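SM80.1 Vicilin (Solanum melongena, PDB 5VF5) is a 7S vicilin of the bicupin family that probably serves as a seed storage protein and carries a copper ion bound in its second cupin domain. Local coordinates at residues 46-54 with 122-133; 219-227 with 388-396. All coordinates share one frame; numbering follows the deposited sequence. Where two conformers were deposited one is given.

Contact 1: residues 46-54 with 122-133; sequences IEKFRVSVI and VYVLAKSVNAPG
Lys127 lies across one face of the Phe49 ring, with its CG 4.0 Å from the ring centroid. The lysine leaves with CG anti to its own N (chi1 -171°) and stays extended, which carries CB, CG and CD past CE1 and CZ of the ring. On the same side of the sheet, Leu125 CD1 meets Phe49 CD1 at 3.8 Å and also touches Val51 CG1. Val51 CB in turn packs on CE1 of Tyr123, whose hydroxyl bonds to Val267 O. This face therefore turns toward strands 265-272 and 337-344 of the second cupin domain.

The two strands, 49-54 and 122-128, are antiparallel neighbours in a sheet of the first cupin domain, a jelly-roll beta-barrel. Paired backbone bonds join Arg50 with Ala126, Ser52 with Val124 and Ile54 with Val122. Strands 28-32 and 69-77 continue the sheet to either side. On the other face, Ser52 OG sits against Val124 CB, and Ile54 CD1 reaches Val124 CG2 at 4.0 Å.

Further along, the chain 128-133 curls back over the turn 46-49. Arg50 bends at chi2 and chi3 and brings NH1 to Gly133 O, 2.8 Å away. That oxygen lies almost in the guanidinium plane, and the N-H points at it at 160°. NH2 of the same group binds Leu33 O. Ser128 N donates to Lys48 O at 2.9 Å, while Ser128 OG accepts from Gly133 N. Pro132 CB rests against the Glu47 carboxylate, 3.9 Å from CD, and Lys35 pairs with Glu47 OE2.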
loop_
_atom_site.group_PDB
_atom_site.type_symbol
_atom_site.label_atom_id
_atom_site.label_comp_id
_atom_site.label_asym_id
_atom_site.label_seq_id
_atom_site.Cartn_x
_atom_site.Cartn_y
_atom_site.Cartn_z
ATOM N N ILE A 46 12.665 -3.545 6.989
ATOM C CA ILE A 46 11.214 -3.527 6.896
ATOM C C ILE A 46 10.596 -4.904 7.111
ATOM O O ILE A 46 9.452 -5.125 6.716
ATOM C CB ILE A 46 10.732 -2.867 5.589
ATOM C CG1 ILE A 46 11.131 -3.662 4.340
ATOM C CG2 ILE A 46 11.206 -1.433 5.545
ATOM C CD1 ILE A 46 10.446 -3.159 3.067
ATOM N N GLU A 47 11.337 -5.803 7.763
ATOM C CA GLU A 47 10.900 -7.206 7.923
ATOM C C GLU A 47 9.506 -7.415 8.565
ATOM O O GLU A 47 8.818 -8.389 8.319
ATOM C CB GLU A 47 11.926 -8.018 8.739
ATOM C CG GLU A 47 11.563 -9.479 8.972
ATOM C CD GLU A 47 12.540 -10.241 9.863
ATOM O OE1 GLU A 47 13.266 -9.609 10.666
ATOM O OE2 GLU A 47 12.558 -11.507 9.792
ATOM N N LYS A 48 9.140 -6.439 9.425
ATOM C CA LYS A 48 7.863 -6.595 10.143
ATOM C C LYS A 48 6.639 -6.270 9.298
ATOM O O LYS A 48 5.487 -6.556 9.722
ATOM C CB LYS A 48 7.841 -5.830 11.458
ATOM C CG LYS A 48 8.768 -6.395 12.519
ATOM C CD LYS A 48 8.670 -5.622 13.822
ATOM C CE LYS A 48 9.510 -6.266 14.902
ATOM N NZ LYS A 48 9.394 -5.494 16.159
ATOM N N PHE A 49 6.865 -5.667 8.123
ATOM C CA PHE A 49 5.766 -5.152 7.332
ATOM C C PHE A 49 5.392 -6.110 6.200
ATOM O O PHE A 49 6.250 -6.793 5.620
ATOM C CB PHE A 49 6.092 -3.788 6.778
ATOM C CG PHE A 49 6.127 -2.697 7.811
ATOM C CD1 PHE A 49 4.983 -2.037 8.161
ATOM C CD2 PHE A 49 7.306 -2.398 8.470
ATOM C CE1 PHE A 49 4.998 -1.057 9.132
ATOM C CE2 PHE A 49 7.325 -1.417 9.455
ATOM C CZ PHE A 49 6.181 -0.736 9.752
ATOM N N ARG A 50 4.105 -6.187 5.907
ATOM C CA ARG A 50 3.612 -6.936 4.763
ATOM C C ARG A 50 2.706 -6.048 3.957
ATOM O O ARG A 50 1.957 -5.226 4.550
ATOM C CB ARG A 50 2.866 -8.170 5.211
ATOM C CG ARG A 50 3.674 -9.167 6.037
ATOM C CD ARG A 50 4.772 -9.867 5.256
ATOM N NE ARG A 50 4.239 -10.857 4.336
ATOM C CZ ARG A 50 3.858 -12.092 4.669
ATOM N NH1 ARG A 50 3.924 -12.502 5.939
ATOM N NH2 ARG A 50 3.402 -12.922 3.731
ATOM N N VAL A 51 2.625 -6.280 2.651
ATOM C CA VAL A 51 1.616 -5.648 1.835
ATOM C C VAL A 51 0.734 -6.665 1.190
ATOM O O VAL A 51 1.185 -7.778 0.864
ATOM C CB VAL A 51 2.141 -4.613 0.795
ATOM C CG1 VAL A 51 2.757 -3.409 1.486
ATOM C CG2 VAL A 51 3.078 -5.224 -0.194
ATOM N N SER A 52 -0.516 -6.294 0.984
ATOM C CA SER A 52 -1.509 -7.207 0.410
ATOM C C SER A 52 -2.537 -6.423 -0.389
ATOM O O SER A 52 -2.598 -5.179 -0.331
ATOM C CB SER A 52 -2.182 -8.020 1.532
ATOM O OG SER A 52 -2.824 -7.155 2.466
ATOM N N VAL A 53 -3.362 -7.166 -1.091
ATOM C CA VAL A 53 -4.470 -6.623 -1.854
ATOM C C VAL A 53 -5.732 -7.416 -1.497
ATOM O O VAL A 53 -5.671 -8.624 -1.352
ATOM C CB VAL A 53 -4.217 -6.617 -3.393
ATOM C CG1 VAL A 53 -5.468 -6.220 -4.175
ATOM C CG2 VAL A 53 -3.083 -5.676 -3.747
ATOM N N ILE A 54 -6.837 -6.686 -1.277
ATOM C CA ILE A 54 -8.161 -7.259 -1.156
ATOM C C ILE A 54 -8.962 -6.795 -2.355
ATOM O O ILE A 54 -9.038 -5.593 -2.624
ATOM C CB ILE A 54 -8.874 -6.799 0.138
ATOM C CG1 ILE A 54 -8.033 -7.146 1.370
ATOM C CG2 ILE A 54 -10.271 -7.415 0.187
ATOM C CD1 ILE A 54 -8.531 -6.553 2.671
ATOM N N VAL A 122 -8.588 -2.794 -2.444
ATOM C CA VAL A 122 -7.905 -2.159 -1.314
ATOM C C VAL A 122 -6.456 -2.620 -1.318
ATOM O O VAL A 122 -6.189 -3.830 -1.420
ATOM C CB VAL A 122 -8.569 -2.550 0.033
ATOM C CG1 VAL A 122 -7.973 -1.806 1.216
ATOM C CG2 VAL A 122 -10.084 -2.323 -0.028
ATOM N N TYR A 123 -5.529 -1.671 -1.180
ATOM C CA TYR A 123 -4.112 -1.928 -0.900
ATOM C C TYR A 123 -3.887 -1.808 0.598
ATOM O O TYR A 123 -4.283 -0.813 1.212
ATOM C CB TYR A 123 -3.272 -0.896 -1.658
ATOM C CG TYR A 123 -1.756 -0.972 -1.596
ATOM C CD1 TYR A 123 -1.102 -2.189 -1.563
ATOM C CD2 TYR A 123 -0.977 0.200 -1.662
ATOM C CE1 TYR A 123 0.277 -2.255 -1.533
ATOM C CE2 TYR A 123 0.401 0.141 -1.673
ATOM C CZ TYR A 123 1.024 -1.079 -1.614
ATOM O OH TYR A 123 2.390 -1.122 -1.629
ATOM N N VAL A 124 -3.240 -2.785 1.211
ATOM C CA VAL A 124 -3.103 -2.900 2.645
ATOM C C VAL A 124 -1.661 -2.990 3.060
ATOM O O VAL A 124 -0.904 -3.806 2.521
ATOM C CB VAL A 124 -3.865 -4.128 3.159
ATOM C CG1 VAL A 124 -3.761 -4.250 4.671
ATOM C CG2 VAL A 124 -5.312 -4.133 2.698
ATOM N N LEU A 125 -1.285 -2.213 4.067
ATOM C CA LEU A 125 -0.015 -2.357 4.777
ATOM C C LEU A 125 -0.342 -2.975 6.132
ATOM O O LEU A 125 -1.277 -2.472 6.800
ATOM C CB LEU A 125 0.592 -0.977 5.030
ATOM C CG LEU A 125 1.939 -0.993 5.751
ATOM C CD1 LEU A 125 3.054 -1.603 4.895
ATOM C CD2 LEU A 125 2.321 0.400 6.257
ATOM N N ALA A 126 0.381 -4.012 6.568
ATOM C CA ALA A 126 0.214 -4.512 7.923
ATOM C C ALA A 126 1.571 -4.654 8.578
ATOM O O ALA A 126 2.566 -4.917 7.915
ATOM C CB ALA A 126 -0.544 -5.828 7.946
ATOM N N LYS A 127 1.602 -4.453 9.890
ATOM C CA LYS A 127 2.797 -4.671 10.660
ATOM C C LYS A 127 2.557 -5.774 11.694
ATOM O O LYS A 127 1.557 -5.730 12.437
ATOM C CB LYS A 127 3.213 -3.373 11.413
ATOM C CG LYS A 127 4.571 -3.491 12.051
ATOM C CD LYS A 127 4.921 -2.300 12.894
ATOM C CE LYS A 127 6.297 -2.510 13.518
ATOM N NZ LYS A 127 6.658 -1.391 14.426
ATOM N N SER A 128 3.473 -6.728 11.766
ATOM C CA SER A 128 3.351 -7.813 12.726
ATOM C C SER A 128 3.475 -7.333 14.161
ATOM O O SER A 128 4.144 -6.353 14.444
ATOM C CB SER A 128 4.372 -8.876 12.429
ATOM O OG SER A 128 5.695 -8.373 12.530
ATOM N N VAL A 129 2.806 -8.086 15.041
ATOM C CA VAL A 129 3.043 -7.997 16.492
ATOM C C VAL A 129 3.490 -9.294 17.107
ATOM O O VAL A 129 3.905 -9.281 18.260
ATOM C CB VAL A 129 1.824 -7.455 17.236
ATOM C CG1 VAL A 129 1.373 -6.103 16.675
ATOM C CG2 VAL A 129 0.657 -8.420 17.226
ATOM N N ASN A 130 3.424 -10.410 16.368
ATOM C CA ASN A 130 3.924 -11.705 16.796
ATOM C C ASN A 130 5.304 -11.936 16.200
ATOM O O ASN A 130 6.131 -11.034 16.323
ATOM C CB ASN A 130 2.897 -12.811 16.546
ATOM C CG ASN A 130 1.667 -12.672 17.429
ATOM O OD1 ASN A 130 1.804 -12.385 18.633
ATOM N ND2 ASN A 130 0.471 -12.943 16.873
ATOM N N ALA A 131 5.580 -13.062 15.543
ATOM C CA ALA A 131 6.908 -13.214 14.964
ATOM C C ALA A 131 7.087 -12.164 13.846
ATOM O O ALA A 131 6.118 -11.830 13.143
ATOM C CB ALA A 131 7.086 -14.606 14.426
ATOM N N PRO A 132 8.300 -11.624 13.686
ATOM C CA PRO A 132 8.477 -10.551 12.720
ATOM C C PRO A 132 7.999 -10.902 11.328
ATOM O O PRO A 132 8.423 -11.916 10.714
ATOM C CB PRO A 132 9.990 -10.278 12.785
ATOM C CG PRO A 132 10.277 -10.508 14.233
ATOM C CD PRO A 132 9.502 -11.773 14.520
ATOM N N GLY A 133 7.121 -10.039 10.829
ATOM C CA GLY A 133 6.610 -10.196 9.473
ATOM C C GLY A 133 5.489 -11.196 9.327
ATOM O O GLY A 133 4.945 -11.309 8.227
#

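Contact 2: residues 219-227 with 388-396; sequences QFGSRFGQF and DQSYFVAGP
Phe392 lies with one ring face against the backbone of Gly225 and Gln226. Gly225 CA stands 3.8 Å from the ring centroid, 19° off the ring normal. Gly225 C and Gln226 N cover the same face nearer the rim. With no side chain at Gly225, the ring can lie this close to the strand. Its CZ also meets Phe227 CB, and Met248, Ile250 and Val256 add further contacts to this buried ring.

Phe224 packs beside it, its CB 3.8 Å from Phe392 CB. The Phe224 ring lies over the peptide between Val393 and Ala394, with Ala394 N 3.5 Å above its plane. Ala394 CB adds an off-centre CH-pi contact to the same ring.

Tyr391 receives Phe220 on one ring face. Phe220 CB is 3.9 Å from the tyrosine centroid, and Phe220 CD1 touches Tyr391 CE1. The two ring planes are inclined at 48° to each other. Ser390 CB covers the opposite face of Tyr391, and Phe353 makes edge-to-face contacts with both rings.

Ser222 supplies the direct hydrogen bond between the segments. Its OG, placed between the backbone N and carbonyl carbon (chi1 74°), donates to Phe392 O at 2.7 Å. It approaches from above the carbonyl plane. The same OG accepts from Phe224 N, forming an ST turn. A water bridges Arg223 N and Gln389 OE1 nearby.

Strands 220-222 and 225-227 form a beta hairpin with a type I turn from Ser222 to Gly225 and a classic bulge where Gln219 and Phe220 face Phe227. The hairpin packs on the short strand 392-394, which pairs with strand 254-261. Aromatic side chains thus pack between parts of two sheets, consistent with the jelly-roll barrel of a cupin domain.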
loop_
_atom_site.group_PDB
_atom_site.type_symbol
_atom_site.label_atom_id
_atom_site.label_comp_id
_atom_site.label_asym_id
_atom_site.label_seq_id
_atom_site.Cartn_x
_atom_site.Cartn_y
_atom_site.Cartn_z
ATOM N N GLN A 219 1.142 18.312 -2.551
ATOM C CA GLN A 219 2.373 18.836 -1.963
ATOM C C GLN A 219 3.333 19.335 -3.021
ATOM O O GLN A 219 3.950 20.427 -2.872
ATOM C CB GLN A 219 3.082 17.820 -1.125
ATOM C CG GLN A 219 4.335 18.421 -0.519
ATOM C CD GLN A 219 4.974 17.543 0.500
ATOM O OE1 GLN A 219 4.728 16.351 0.544
ATOM N NE2 GLN A 219 5.819 18.154 1.355
ATOM N N PHE A 220 3.540 18.494 -4.057
ATOM C CA PHE A 220 4.429 18.781 -5.219
ATOM C C PHE A 220 3.568 18.545 -6.453
ATOM O O PHE A 220 2.885 17.531 -6.527
ATOM C CB PHE A 220 5.681 17.870 -5.274
ATOM C CG PHE A 220 6.500 17.915 -4.018
ATOM C CD1 PHE A 220 7.185 19.079 -3.667
ATOM C CD2 PHE A 220 6.606 16.801 -3.168
ATOM C CE1 PHE A 220 7.946 19.150 -2.510
ATOM C CE2 PHE A 220 7.360 16.892 -2.002
ATOM C CZ PHE A 220 8.014 18.072 -1.656
ATOM N N GLY A 221 3.534 19.474 -7.409
ATOM C CA GLY A 221 2.850 19.176 -8.613
ATOM C C GLY A 221 3.274 20.086 -9.698
ATOM O O GLY A 221 3.890 21.128 -9.456
ATOM N N SER A 222 2.969 19.635 -10.898
ATOM C CA SER A 222 3.146 20.421 -12.093
ATOM C C SER A 222 2.184 19.915 -13.154
ATOM O O SER A 222 1.366 19.018 -12.887
ATOM C CB SER A 222 4.551 20.267 -12.613
ATOM O OG SER A 222 4.699 18.996 -13.213
ATOM N N ARG A 223 2.273 20.454 -14.368
ATOM C CA ARG A 223 1.371 19.954 -15.385
ATOM C C ARG A 223 1.639 18.497 -15.776
ATOM O O ARG A 223 0.835 17.933 -16.504
ATOM C CB ARG A 223 1.373 20.849 -16.617
ATOM C CG ARG A 223 2.636 20.847 -17.446
ATOM C CD ARG A 223 2.481 21.968 -18.492
ATOM N NE ARG A 223 3.617 22.116 -19.399
ATOM C CZ ARG A 223 3.707 21.621 -20.641
ATOM N NH1 ARG A 223 4.811 21.852 -21.355
ATOM N NH2 ARG A 223 2.726 20.896 -21.185
ATOM N N PHE A 224 2.763 17.922 -15.328
ATOM C CA PHE A 224 3.080 16.529 -15.637
ATOM C C PHE A 224 2.888 15.543 -14.505
ATOM O O PHE A 224 3.117 14.365 -14.716
ATOM C CB PHE A 224 4.489 16.400 -16.213
ATOM C CG PHE A 224 4.529 16.724 -17.672
ATOM C CD1 PHE A 224 4.075 15.779 -18.589
ATOM C CD2 PHE A 224 4.968 17.931 -18.102
ATOM C CE1 PHE A 224 4.058 16.062 -19.956
ATOM C CE2 PHE A 224 4.965 18.233 -19.466
ATOM C CZ PHE A 224 4.533 17.291 -20.382
ATOM N N GLY A 225 2.448 15.993 -13.336
ATOM C CA GLY A 225 2.184 15.040 -12.264
ATOM C C GLY A 225 1.891 15.659 -10.941
ATOM O O GLY A 225 1.951 16.876 -10.796
ATOM N N GLN A 226 1.514 14.802 -9.979
ATOM C CA GLN A 226 1.042 15.235 -8.679
ATOM C C GLN A 226 1.569 14.283 -7.595
ATOM O O GLN A 226 1.573 13.066 -7.819
ATOM C CB GLN A 226 -0.494 15.202 -8.679
ATOM C CG GLN A 226 -1.159 16.065 -9.765
ATOM C CD GLN A 226 -1.323 15.334 -11.091
ATOM O OE1 GLN A 226 -1.686 14.174 -11.115
ATOM N NE2 GLN A 226 -1.044 16.018 -12.199
ATOM N N PHE A 227 1.954 14.827 -6.450
ATOM C CA PHE A 227 2.274 14.024 -5.278
ATOM C C PHE A 227 1.515 14.590 -4.095
ATOM O O PHE A 227 1.625 15.786 -3.815
ATOM C CB PHE A 227 3.764 14.102 -4.997
ATOM C CG PHE A 227 4.183 13.299 -3.824
ATOM C CD1 PHE A 227 4.522 11.962 -3.976
ATOM C CD2 PHE A 227 4.277 13.868 -2.567
ATOM C CE1 PHE A 227 4.902 11.223 -2.868
ATOM C CE2 PHE A 227 4.653 13.128 -1.464
ATOM C CZ PHE A 227 4.990 11.791 -1.618
ATOM N N ASP A 388 13.481 24.774 -16.025
ATOM C CA ASP A 388 12.614 25.808 -15.468
ATOM C C ASP A 388 11.467 25.242 -14.640
ATOM O O ASP A 388 10.830 25.963 -13.890
ATOM C CB ASP A 388 12.036 26.668 -16.634
ATOM C CG ASP A 388 11.412 25.812 -17.743
ATOM O OD1 ASP A 388 12.139 25.004 -18.391
ATOM O OD2 ASP A 388 10.197 25.934 -17.967
ATOM N N GLN A 389 11.182 23.952 -14.827
ATOM C CA GLN A 389 10.046 23.277 -14.171
ATOM C C GLN A 389 10.543 22.482 -12.979
ATOM O O GLN A 389 11.743 22.207 -12.859
ATOM C CB GLN A 389 9.278 22.369 -15.142
ATOM C CG GLN A 389 8.457 23.133 -16.188
ATOM C CD GLN A 389 7.176 23.732 -15.607
ATOM O OE1 GLN A 389 6.268 23.002 -15.200
ATOM N NE2 GLN A 389 7.109 25.069 -15.535
ATOM N N SER A 390 9.619 22.131 -12.102
ATOM C CA SER A 390 9.930 21.322 -10.907
ATOM C C SER A 390 9.071 20.110 -10.826
ATOM O O SER A 390 7.966 20.075 -11.368
ATOM C CB SER A 390 9.748 22.141 -9.618
ATOM O OG SER A 390 10.661 23.214 -9.549
ATOM N N TYR A 391 9.651 19.079 -10.184
ATOM C CA TYR A 391 8.946 17.884 -9.687
ATOM C C TYR A 391 8.572 16.880 -10.740
ATOM O O TYR A 391 9.056 15.718 -10.706
ATOM C CB TYR A 391 7.700 18.260 -8.859
ATOM C CG TYR A 391 7.971 19.330 -7.835
ATOM C CD1 TYR A 391 9.029 19.229 -6.966
ATOM C CD2 TYR A 391 7.196 20.463 -7.785
ATOM C CE1 TYR A 391 9.308 20.234 -6.046
ATOM C CE2 TYR A 391 7.449 21.459 -6.862
ATOM C CZ TYR A 391 8.491 21.351 -6.000
ATOM O OH TYR A 391 8.714 22.341 -5.078
ATOM N N PHE A 392 7.776 17.300 -11.726
ATOM C CA PHE A 392 7.409 16.428 -12.849
ATOM C C PHE A 392 7.536 17.200 -14.142
ATOM O O PHE A 392 7.150 18.376 -14.208
ATOM C CB PHE A 392 5.987 15.913 -12.730
ATOM C CG PHE A 392 5.661 15.250 -11.415
ATOM C CD1 PHE A 392 5.241 16.007 -10.326
ATOM C CD2 PHE A 392 5.706 13.893 -11.277
ATOM C CE1 PHE A 392 4.916 15.398 -9.115
ATOM C CE2 PHE A 392 5.370 13.276 -10.079
ATOM C CZ PHE A 392 4.970 14.023 -9.003
ATOM N N VAL A 393 8.105 16.534 -15.152
ATOM C CA VAL A 393 8.369 17.168 -16.442
ATOM C C VAL A 393 8.088 16.179 -17.572
ATOM O O VAL A 393 7.824 15.004 -17.320
ATOM C CB VAL A 393 9.827 17.687 -16.523
ATOM C CG1 VAL A 393 10.150 18.648 -15.415
ATOM C CG2 VAL A 393 10.845 16.582 -16.514
ATOM N N ALA A 394 8.175 16.644 -18.826
ATOM C CA ALA A 394 8.048 15.730 -19.937
ATOM C C ALA A 394 9.175 14.695 -19.895
ATOM O O ALA A 394 10.332 15.020 -19.683
ATOM C CB ALA A 394 8.114 16.489 -21.250
ATOM N N GLY A 395 8.816 13.454 -20.143
ATOM C CA GLY A 395 9.786 12.373 -20.229
ATOM C C GLY A 395 10.460 12.383 -21.576
ATOM O O GLY A 395 10.061 13.152 -22.464
ATOM N N PRO A 396 11.487 11.530 -21.753
ATOM C CA PRO A 396 12.206 11.444 -23.003
ATOM C C PRO A 396 11.285 11.017 -24.146
ATOM O O PRO A 396 10.372 10.235 -23.932
ATOM C CB PRO A 396 13.209 10.315 -22.760
ATOM C CG PRO A 396 13.368 10.204 -21.289
ATOM C CD PRO A 396 12.023 10.592 -20.742
HETATM O O HOH W 1 3.536 23.101 -14.527
#

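From the N terminus, contact 1 comes first. Residues 122-133 return to 46-54 and close a loop of 67 residues, rich in strand and without helix, inside the first cupin domain. The chain then passes through helices 155-162, 166-172 and 186-192 before entering the second cupin domain. Contact 2 opens there at the hairpin 219-227. It closes 160 residues later, when 388-396 returns after helices 366-373 and 377-385. The two loops follow in series and neither nest nor cross. The nearest atoms of contacts 1 and 2 are about 12 Å apart. Contact 1 joins neighbouring strands within one sheet, whereas contact 2 ties the C-terminal end of the modelled chain to the hairpin beside strand 243-250.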